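Local coordinates for MOBA relate protein (Mycobacterium sp., PDB 2WAW), which is of unknown function but belongs to the MobA-like NTP transferase family, so it probably transfers a nucleotidyl group from a nucleoside triphosphate to an acceptor, at residues A[19-23]-A[24-28]; A[159-163]-A[164-168]; A[190-193]-A[194-198]. All coordinates share one frame; numbering follows the deposited sequence. Where two conformers were deposited one is given.

Interactions 1 and 3 lie on the same side of the chain's centre, with interaction 2 on the opposite side from interaction 1. The turn of interaction 1 belongs to the loop after strand 6-12, whose sequence is consistent with the nucleotide-binding loop of MobA relatives. Its far end, Leu28 on strand 27-28, packs on Leu191, Leu192 and Val195 of the C-terminal helix of interaction 3, with Leu28 CG 3.9 Å from Val195 CG2, and the two centres are about 15 Å apart. Interaction 2, the turn from helix 158-163 toward edge strand 169-173, has its centre about 32 Å from that of interaction 1 and about 33 Å from that of interaction 3, and touches neither.

Interaction 1 of 3, residues A[19-23]-A[24-28]; sequences LGTPK and QLLPL
Leu26 folds back over the backbone of Lys23 and reaches the methyl groups of Leu19 and Thr21. Its CB passes 3.5 Å from Lys23 O, and CG stays beside the same oxygen. There the chain forks. Leu26 CD1 rests 3.5 Å from Lys23 CA and 4.1 Å from Leu19 CD1, while Leu26 CD2 turns to Thr21 CG2 at 3.8 Å. This course follows from a CG set beside the backbone N (chi1 -64°), which bends the isobutyl group back along the preceding residues. Two backbone bonds close the turn beneath it: Leu25 N donates to Pro22 O (3.1 Å) and Leu26 N to Lys23 O (3.1 Å), the i to i+3 spacing of a 3-10 turn. The sequence of the loop resembles the nucleotide-binding signature that follows the first strand in MobA-like transferases. From this turn the extended Lys23 chain carries NZ to the carbonyl oxygens of Val182 and Tyr15. On one flank Pro22 and Leu25 lean on Glu59 of helix 57-63; Leu19 and Leu26 meet Trp185 at the start of helix 185-197, and strand 27-28 follows directly.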
ATOM      1  N   LEU A  19      -5.991  17.696   0.607  1.00 18.47           N
ATOM      2  CA  LEU A  19      -5.114  18.281  -0.415  1.00 19.42           C
ATOM      3  C   LEU A  19      -5.863  19.238  -1.339  1.00 20.11           C
ATOM      4  O   LEU A  19      -5.296  20.221  -1.819  1.00 21.43           O
ATOM      5  CB  LEU A  19      -4.463  17.186  -1.265  1.00 20.63           C
ATOM      6  CG  LEU A  19      -3.323  16.295  -0.775  1.00 25.02           C
ATOM      7  CD1 LEU A  19      -2.087  17.121  -0.426  1.00 19.52           C
ATOM      8  CD2 LEU A  19      -3.748  15.403   0.387  1.00 28.63           C
ATOM      9  N   GLY A  20      -7.126  18.926  -1.606  1.00 22.14           N
ATOM     10  CA  GLY A  20      -7.917  19.671  -2.566  1.00 21.10           C
ATOM     11  C   GLY A  20      -7.674  19.301  -4.013  1.00 21.50           C
ATOM     12  O   GLY A  20      -8.136  19.988  -4.922  1.00 25.24           O
ATOM     13  N   THR A  21      -6.951  18.200  -4.223  1.00 19.65           N
ATOM     14  CA  THR A  21      -6.559  17.753  -5.551  1.00 17.61           C
ATOM     15  C   THR A  21      -6.162  16.285  -5.394  1.00 19.59           C
ATOM     16  O   THR A  21      -5.808  15.889  -4.286  1.00 18.78           O
ATOM     17  CB  THR A  21      -5.362  18.581  -6.076  1.00 18.33           C
ATOM     18  OG1 THR A  21      -5.172  18.333  -7.471  1.00 20.15           O
ATOM     19  CG2 THR A  21      -4.073  18.261  -5.307  1.00 21.32           C
ATOM     20  N   PRO A  22      -6.252  15.473  -6.470  1.00 19.87           N
ATOM     21  CA  PRO A  22      -5.896  14.052  -6.281  1.00 18.88           C
ATOM     22  C   PRO A  22      -4.418  13.877  -5.894  1.00 17.76           C
ATOM     23  O   PRO A  22      -3.528  14.218  -6.678  1.00 17.63           O
ATOM     24  CB  PRO A  22      -6.204  13.428  -7.653  1.00 19.33           C
ATOM     25  CG  PRO A  22      -7.211  14.389  -8.305  1.00 21.92           C
ATOM     26  CD  PRO A  22      -6.682  15.738  -7.860  1.00 20.42           C
ATOM     27  N   LYS A  23      -4.149  13.381  -4.687  1.00 17.38           N
ATOM     28  CA  LYS A  23      -2.756  13.273  -4.243  1.00 16.53           C
ATOM     29  C   LYS A  23      -1.932  12.319  -5.121  1.00 17.04           C
ATOM     30  O   LYS A  23      -0.719  12.473  -5.235  1.00 15.64           O
ATOM     31  CB  LYS A  23      -2.663  12.873  -2.765  1.00 18.11           C
ATOM     32  CG  LYS A  23      -3.101  11.450  -2.449  1.00 19.60           C
ATOM     33  CD  LYS A  23      -3.189  11.351  -0.917  1.00 23.80           C
ATOM     34  CE  LYS A  23      -3.688  10.036  -0.449  1.00 21.00           C
ATOM     35  NZ  LYS A  23      -3.714  10.039   1.038  1.00 15.58           N
ATOM     36  N   GLN A  24      -2.613  11.352  -5.736  1.00 15.82           N
ATOM     37  CA  GLN A  24      -1.981  10.350  -6.603  1.00 15.15           C
ATOM     38  C   GLN A  24      -1.182  11.034  -7.723  1.00 16.10           C
ATOM     39  O   GLN A  24      -0.162  10.510  -8.177  1.00 17.03           O
ATOM     40  CB  GLN A  24      -3.060   9.413  -7.215  1.00 16.27           C
ATOM     41  CG  GLN A  24      -3.875   8.566  -6.193  1.00 14.51           C
ATOM     42  CD  GLN A  24      -5.009   9.324  -5.479  1.00 24.56           C
ATOM     43  OE1 GLN A  24      -5.624   8.809  -4.513  1.00 24.04           O
ATOM     44  NE2 GLN A  24      -5.288  10.542  -5.930  1.00 18.14           N
ATOM     45  N   LEU A  25      -1.649  12.195  -8.131  1.00 14.56           N
ATOM     46  CA  LEU A  25      -1.086  12.916  -9.259  1.00 15.65           C
ATOM     47  C   LEU A  25      -0.115  14.038  -8.907  1.00 15.52           C
ATOM     48  O   LEU A  25       0.416  14.633  -9.765  1.00 17.56           O
ATOM     49  CB  LEU A  25      -2.207  13.427 -10.186  1.00 20.00           C
ATOM     50  CG  LEU A  25      -3.145  12.361 -10.723  1.00 20.00           C
ATOM     51  CD1 LEU A  25      -4.297  12.923 -11.361  1.00 20.00           C
ATOM     52  CD2 LEU A  25      -2.446  11.417 -11.660  1.00 20.00           C
ATOM     53  N   LEU A  26       0.106  14.278  -7.645  1.00 15.88           N
ATOM     54  CA  LEU A  26       1.081  15.300  -7.226  1.00 15.89           C
ATOM     55  C   LEU A  26       2.484  15.029  -7.785  1.00 14.85           C
ATOM     56  O   LEU A  26       2.993  13.903  -7.709  1.00 15.48           O
ATOM     57  CB  LEU A  26       1.141  15.355  -5.715  1.00 14.66           C
ATOM     58  CG  LEU A  26      -0.140  15.799  -5.017  1.00 17.53           C
ATOM     59  CD1 LEU A  26      -0.056  15.444  -3.523  1.00 21.47           C
ATOM     60  CD2 LEU A  26      -0.418  17.295  -5.229  1.00 24.28           C
ATOM     61  N   PRO A  27       3.122  16.061  -8.358  1.00 16.65           N
ATOM     62  CA  PRO A  27       4.460  15.895  -8.891  1.00 18.38           C
ATOM     63  C   PRO A  27       5.434  15.456  -7.806  1.00 18.77           C
ATOM     64  O   PRO A  27       5.416  15.998  -6.699  1.00 19.12           O
ATOM     65  CB  PRO A  27       4.816  17.311  -9.369  1.00 18.95           C
ATOM     66  CG  PRO A  27       3.508  17.933  -9.677  1.00 18.85           C
ATOM     67  CD  PRO A  27       2.597  17.414  -8.593  1.00 16.57           C
ATOM     68  N   LEU A  28       6.276  14.473  -8.127  1.00 19.13           N
ATOM     69  CA  LEU A  28       7.326  14.044  -7.234  1.00 21.42           C
ATOM     70  C   LEU A  28       8.522  13.765  -8.137  1.00 26.17           C
ATOM     71  O   LEU A  28       8.692  12.657  -8.660  1.00 27.03           O
ATOM     72  CB  LEU A  28       6.888  12.818  -6.418  1.00 22.74           C
ATOM     73  CG  LEU A  28       7.607  12.555  -5.093  1.00 25.70           C
ATOM     74  CD1 LEU A  28       7.250  13.610  -4.040  1.00 24.10           C
ATOM     75  CD2 LEU A  28       7.266  11.169  -4.605  1.00 21.97           C
TER

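Interaction 2 of 3, residues A[159-163]-A[164-168]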
ATOM      1  N   TRP A 159      -5.058  -1.789  11.142  1.00 26.08           N
ATOM      2  CA  TRP A 159      -4.455  -1.691  12.464  0.50 26.49           C
ATOM      3  C   TRP A 159      -5.357  -2.303  13.544  1.00 26.82           C
ATOM      4  O   TRP A 159      -4.859  -2.783  14.559  1.00 25.59           O
ATOM      5  CB  TRP A 159      -4.026  -0.251  12.799  0.50 26.95           C
ATOM      6  CG  TRP A 159      -5.145   0.730  13.004  0.50 25.76           C
ATOM      7  CD1 TRP A 159      -5.766   1.481  12.042  0.50 24.72           C
ATOM      8  CD2 TRP A 159      -5.761   1.089  14.251  0.50 25.15           C
ATOM      9  NE1 TRP A 159      -6.736   2.272  12.612  0.50 20.74           N
ATOM     10  CE2 TRP A 159      -6.754   2.053  13.964  0.50 21.31           C
ATOM     11  CE3 TRP A 159      -5.572   0.688  15.582  0.50 27.72           C
ATOM     12  CZ2 TRP A 159      -7.561   2.620  14.960  0.50 21.55           C
ATOM     13  CZ3 TRP A 159      -6.376   1.255  16.570  0.50 25.10           C
ATOM     14  CH2 TRP A 159      -7.358   2.211  16.250  0.50 23.97           C
ATOM     15  N   ARG A 160      -6.670  -2.332  13.309  1.00 29.05           N
ATOM     16  CA  ARG A 160      -7.598  -2.930  14.283  1.00 30.32           C
ATOM     17  C   ARG A 160      -7.495  -4.451  14.367  1.00 30.15           C
ATOM     18  O   ARG A 160      -7.629  -5.032  15.442  1.00 30.19           O
ATOM     19  CB  ARG A 160      -9.041  -2.490  14.032  1.00 30.48           C
ATOM     20  CG  ARG A 160      -9.268  -1.051  14.441  1.00 36.86           C
ATOM     21  CD  ARG A 160     -10.698  -0.788  14.903  1.00 42.47           C
ATOM     22  NE  ARG A 160     -10.868   0.602  15.334  1.00 45.85           N
ATOM     23  CZ  ARG A 160     -10.779   1.655  14.522  1.00 49.34           C
ATOM     24  NH1 ARG A 160     -10.507   1.482  13.232  1.00 46.24           N
ATOM     25  NH2 ARG A 160     -10.942   2.884  15.001  1.00 50.42           N
ATOM     26  N   LEU A 161      -7.255  -5.090  13.229  1.00 28.79           N
ATOM     27  CA  LEU A 161      -6.980  -6.515  13.191  1.00 28.23           C
ATOM     28  C   LEU A 161      -5.633  -6.789  13.864  1.00 27.15           C
ATOM     29  O   LEU A 161      -5.519  -7.694  14.688  1.00 27.04           O
ATOM     30  CB  LEU A 161      -6.960  -6.991  11.742  1.00 28.86           C
ATOM     31  CG  LEU A 161      -7.335  -8.423  11.365  1.00 33.69           C
ATOM     32  CD1 LEU A 161      -8.583  -8.920  12.085  1.00 37.83           C
ATOM     33  CD2 LEU A 161      -7.550  -8.466   9.858  1.00 29.81           C
ATOM     34  N   ILE A 162      -4.629  -5.982  13.509  1.00 26.59           N
ATOM     35  CA  ILE A 162      -3.267  -6.074  14.065  1.00 26.78           C
ATOM     36  C   ILE A 162      -3.279  -5.939  15.586  1.00 28.23           C
ATOM     37  O   ILE A 162      -2.589  -6.680  16.290  1.00 29.63           O
ATOM     38  CB  ILE A 162      -2.312  -5.008  13.430  1.00 26.45           C
ATOM     39  CG1 ILE A 162      -1.948  -5.388  11.990  1.00 22.50           C
ATOM     40  CG2 ILE A 162      -1.024  -4.824  14.260  1.00 28.43           C
ATOM     41  CD1 ILE A 162      -1.510  -4.215  11.120  1.00 28.68           C
ATOM     42  N   GLU A 163      -4.078  -5.003  16.091  1.00 27.96           N
ATOM     43  CA  GLU A 163      -4.079  -4.681  17.518  1.00 31.22           C
ATOM     44  C   GLU A 163      -5.098  -5.489  18.320  1.00 29.30           C
ATOM     45  O   GLU A 163      -5.113  -5.430  19.555  1.00 29.97           O
ATOM     46  CB  GLU A 163      -4.285  -3.176  17.711  1.00 31.23           C
ATOM     47  CG  GLU A 163      -3.054  -2.339  17.314  1.00 34.38           C
ATOM     48  CD  GLU A 163      -3.201  -0.851  17.620  1.00 37.19           C
ATOM     49  OE1 GLU A 163      -4.020  -0.483  18.499  1.00 42.77           O
ATOM     50  OE2 GLU A 163      -2.483  -0.046  16.982  1.00 44.41           O
ATOM     51  N   SER A 164      -5.926  -6.264  17.621  1.00 28.28           N
ATOM     52  CA  SER A 164      -7.002  -7.037  18.252  1.00 28.79           C
ATOM     53  C   SER A 164      -6.530  -8.185  19.154  1.00 29.33           C
ATOM     54  O   SER A 164      -7.239  -8.565  20.094  1.00 30.27           O
ATOM     55  CB  SER A 164      -7.963  -7.594  17.200  1.00 28.68           C
ATOM     56  OG  SER A 164      -7.470  -8.794  16.627  1.00 30.21           O
ATOM     57  N   GLY A 165      -5.355  -8.741  18.858  1.00 27.18           N
ATOM     58  CA  GLY A 165      -4.813  -9.878  19.612  1.00 25.54           C
ATOM     59  C   GLY A 165      -5.385 -11.244  19.245  1.00 25.05           C
ATOM     60  O   GLY A 165      -5.015 -12.259  19.859  1.00 24.69           O
ATOM     61  N   ARG A 166      -6.279 -11.282  18.255  1.00 21.97           N
ATOM     62  CA  ARG A 166      -6.872 -12.551  17.807  1.00 23.88           C
ATOM     63  C   ARG A 166      -5.914 -13.350  16.924  1.00 21.82           C
ATOM     64  O   ARG A 166      -6.039 -14.573  16.823  1.00 23.38           O
ATOM     65  CB  ARG A 166      -8.166 -12.324  17.012  1.00 24.86           C
ATOM     66  CG  ARG A 166      -9.189 -11.392  17.636  1.00 32.61           C
ATOM     67  CD  ARG A 166     -10.287 -11.121  16.614  1.00 44.11           C
ATOM     68  NE  ARG A 166     -10.552  -9.694  16.438  1.00 51.59           N
ATOM     69  CZ  ARG A 166     -11.034  -9.149  15.322  1.00 53.55           C
ATOM     70  NH1 ARG A 166     -11.303  -9.909  14.264  1.00 55.45           N
ATOM     71  NH2 ARG A 166     -11.241  -7.839  15.258  1.00 54.55           N
ATOM     72  N   HIS A 167      -4.982 -12.653  16.268  1.00 21.54           N
ATOM     73  CA  HIS A 167      -4.090 -13.287  15.298  1.00 20.17           C
ATOM     74  C   HIS A 167      -2.641 -13.015  15.638  1.00 18.73           C
ATOM     75  O   HIS A 167      -2.324 -11.966  16.209  1.00 18.01           O
ATOM     76  CB  HIS A 167      -4.373 -12.763  13.890  1.00 22.81           C
ATOM     77  CG  HIS A 167      -5.797 -12.939  13.451  1.00 30.27           C
ATOM     78  ND1 HIS A 167      -6.662 -11.878  13.293  1.00 35.24           N
ATOM     79  CD2 HIS A 167      -6.503 -14.050  13.128  1.00 37.02           C
ATOM     80  CE1 HIS A 167      -7.840 -12.326  12.891  1.00 37.58           C
ATOM     81  NE2 HIS A 167      -7.770 -13.640  12.783  1.00 39.93           N
ATOM     82  N   GLY A 168      -1.768 -13.956  15.286  1.00 17.74           N
ATOM     83  CA  GLY A 168      -0.328 -13.754  15.431  1.00 15.81           C
ATOM     84  C   GLY A 168       0.101 -12.613  14.533  1.00 16.99           C
ATOM     85  O   GLY A 168      -0.329 -12.521  13.375  1.00 18.06           O
TER
HETATM   86  O   HOH W   1      -4.053  -9.640  16.292  1.00 27.69           O
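Leu161 lays its CD1 methyl over one face of the Arg166 guanidinium, 3.6 Å from Arg166 NH1, and sets the same methyl against the edge of the His167 imidazole. Leu161 CD1 lies near the plane of that ring, 3.6 Å from His167 CE1. The Leu161 and Arg166 side chains cross at about a right angle. With CG turned away from the backbone N (chi1 -151°), the Leu161 branch swings toward the residues that follow the helix. Its carbonyl oxygen is gripped as well: Ser164 N donates to Leu161 O at 3.3 Å and Ser164 OG to Leu161 O at 3.0 Å, both from the same face of the carbonyl plane. The hydroxyl oxygen also accepts from Arg166 N, 3.2 Å from Ser164 OG and nearly straight at 168°, which makes an ST turn. Gly165, with positive phi, is where the chain leaves helical geometry after helix 158-163. A water sits inside the bend, 2.9 Å from Leu161 O, and accepts from His167 N at 3.2 Å, so it bridges the last turn of the helix to the outgoing chain. Leu161, Arg166 and His167 all touch Asp148 of helix 146-150. Leu161 and His167 also rest on Ile126, whose backbone bonds to Gly168 as the chain enters strand 169-173.

Interaction 3 of 3, residues A[190-193]-A[194-198]; sequences RLLA and SVVRL
The C-terminal helix, residues 185-197, carries this contact through its last two turns, where alpha-helical backbone bonds join 190-193 to 194-197. Val196 N donates to Leu192 O at 2.9 Å, and Arg197 N to Ala193 O, also at 2.9 Å. Val195 N meets Leu191 O at 3.1 Å. A turn apart, Leu192 CD1 touches Val196 CG2 at 4.2 Å. Both valines hold CG1 opposite the backbone N (chi1 174° in Val195), which leaves CG2 beside that N and leaning back on the preceding turn; Val196 CG2 comes 3.4 Å from Leu192 O. In one of two deposited conformers, Ser194 turns its hydroxyl back between backbone N and carbonyl carbon, and OG donates to Leu191 O at 2.7 Å. A triethylene glycol, probably from the crystallisation liquor, lies about 4 Å from this side chain. Leu191 packs on Pro107, Leu180 and Val182. In that conformer Leu191 O takes both the helical N-H of Val195 and the hydroxyl, so the serine's polar end would be satisfied by its own helix beside apolar neighbours; the second deposited conformer leaves this less certain.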
ATOM      1  N   ARG A 190       6.639  18.086   2.751  1.00 16.28           N
ATOM      2  CA  ARG A 190       7.677  17.395   3.536  0.50 15.61           C
ATOM      3  C   ARG A 190       8.253  16.217   2.747  1.00 16.67           C
ATOM      4  O   ARG A 190       9.473  15.981   2.743  1.00 17.71           O
ATOM      5  CB  ARG A 190       7.122  16.871   4.865  0.50 16.83           C
ATOM      6  CG  ARG A 190       6.765  17.924   5.904  0.50 12.52           C
ATOM      7  CD  ARG A 190       6.370  17.231   7.218  0.50 17.51           C
ATOM      8  NE  ARG A 190       5.123  17.763   7.762  0.50 27.09           N
ATOM      9  CZ  ARG A 190       4.005  17.057   7.935  0.50 25.60           C
ATOM     10  NH1 ARG A 190       3.968  15.772   7.630  0.50 25.62           N
ATOM     11  NH2 ARG A 190       2.914  17.636   8.426  0.50 22.80           N
ATOM     12  N   LEU A 191       7.380  15.471   2.088  1.00 16.32           N
ATOM     13  CA  LEU A 191       7.830  14.363   1.278  1.00 15.46           C
ATOM     14  C   LEU A 191       8.619  14.842   0.077  1.00 15.90           C
ATOM     15  O   LEU A 191       9.606  14.304  -0.249  1.00 17.88           O
ATOM     16  CB  LEU A 191       6.667  13.457   0.849  1.00 15.64           C
ATOM     17  CG  LEU A 191       6.983  12.309  -0.079  1.00 17.45           C
ATOM     18  CD1 LEU A 191       7.852  11.337   0.635  1.00 20.59           C
ATOM     19  CD2 LEU A 191       5.676  11.677  -0.545  1.00 20.30           C
ATOM     20  N   LEU A 192       8.148  15.882  -0.559  1.00 16.19           N
ATOM     21  CA  LEU A 192       8.844  16.398  -1.707  1.00 17.25           C
ATOM     22  C   LEU A 192      10.250  16.905  -1.322  1.00 19.24           C
ATOM     23  O   LEU A 192      11.173  16.685  -2.019  1.00 19.65           O
ATOM     24  CB  LEU A 192       8.041  17.497  -2.404  1.00 20.00           C
ATOM     25  CG  LEU A 192       8.718  18.217  -3.567  1.00 20.00           C
ATOM     26  CD1 LEU A 192       8.957  17.282  -4.714  1.00 20.00           C
ATOM     27  CD2 LEU A 192       7.900  19.377  -3.986  1.00 20.00           C
ATOM     28  N   ALA A 193      10.342  17.578  -0.202  1.00 18.75           N
ATOM     29  CA  ALA A 193      11.637  18.041   0.302  1.00 20.24           C
ATOM     30  C   ALA A 193      12.599  16.873   0.548  1.00 22.51           C
ATOM     31  O   ALA A 193      13.812  17.025   0.360  1.00 24.14           O
ATOM     32  CB  ALA A 193      11.453  18.850   1.584  1.00 20.03           C
ATOM     33  N   SER A 194      12.084  15.723   0.985  1.00 21.40           N
ATOM     34  CA  SER A 194      12.950  14.560   1.220  0.50 22.22           C
ATOM     35  C   SER A 194      13.448  13.980  -0.102  1.00 24.48           C
ATOM     36  O   SER A 194      14.609  13.577  -0.212  1.00 26.38           O
ATOM     37  CB  SER A 194      12.259  13.493   2.074  0.50 21.01           C
ATOM     38  OG  SER A 194      11.211  12.851   1.368  0.50 17.22           O
ATOM     39  N   VAL A 195      12.570  13.956  -1.104  1.00 22.90           N
ATOM     40  CA  VAL A 195      12.923  13.501  -2.446  1.00 25.50           C
ATOM     41  C   VAL A 195      13.950  14.450  -3.076  1.00 28.28           C
ATOM     42  O   VAL A 195      14.951  14.001  -3.648  1.00 28.74           O
ATOM     43  CB  VAL A 195      11.667  13.335  -3.347  1.00 26.19           C
ATOM     44  CG1 VAL A 195      12.055  13.004  -4.784  1.00 26.90           C
ATOM     45  CG2 VAL A 195      10.767  12.232  -2.797  1.00 25.82           C
ATOM     46  N   VAL A 196      13.711  15.755  -2.952  1.00 29.50           N
ATOM     47  CA  VAL A 196      14.686  16.757  -3.392  1.00 33.32           C
ATOM     48  C   VAL A 196      16.031  16.599  -2.668  1.00 36.56           C
ATOM     49  O   VAL A 196      17.084  16.642  -3.311  1.00 38.43           O
ATOM     50  CB  VAL A 196      14.125  18.202  -3.275  1.00 32.87           C
ATOM     51  CG1 VAL A 196      15.215  19.242  -3.522  1.00 33.37           C
ATOM     52  CG2 VAL A 196      12.992  18.399  -4.265  1.00 30.15           C
ATOM     53  N   ARG A 197      16.006  16.392  -1.352  1.00 39.34           N
ATOM     54  CA  ARG A 197      17.236  16.170  -0.554  1.00 42.49           C
ATOM     55  C   ARG A 197      17.997  14.902  -0.920  1.00 44.31           C
ATOM     56  O   ARG A 197      19.186  14.923  -1.012  1.00 44.29           O
ATOM     57  CB  ARG A 197      16.928  16.121   0.944  1.00 42.06           C
ATOM     58  CG  ARG A 197      18.088  16.092   1.854  1.00 43.40           C
ATOM     59  CD  ARG A 197      17.653  16.248   3.293  1.00 44.27           C
ATOM     60  NE  ARG A 197      17.755  14.968   3.906  1.00 48.56           N
ATOM     61  CZ  ARG A 197      16.756  14.187   4.212  1.00 48.69           C
ATOM     62  NH1 ARG A 197      15.533  14.589   4.047  1.00 50.44           N
ATOM     63  NH2 ARG A 197      17.015  13.004   4.710  1.00 50.68           N
ATOM     64  N   LEU A 198      17.306  13.796  -1.135  1.00 46.02           N
ATOM     65  CA  LEU A 198      17.951  12.522  -1.364  1.00 47.60           C
ATOM     66  C   LEU A 198      18.248  12.392  -2.781  1.00 48.46           C
ATOM     67  O   LEU A 198      18.679  11.366  -3.200  1.00 49.77           O
ATOM     68  CB  LEU A 198      17.111  11.328  -1.019  1.00 20.00           C
ATOM     69  CG  LEU A 198      16.734  10.875   0.353  1.00 20.00           C
ATOM     70  CD1 LEU A 198      16.465  12.026   1.208  1.00 20.00           C
ATOM     71  CD2 LEU A 198      15.518  10.068   0.179  1.00 20.00           C
TER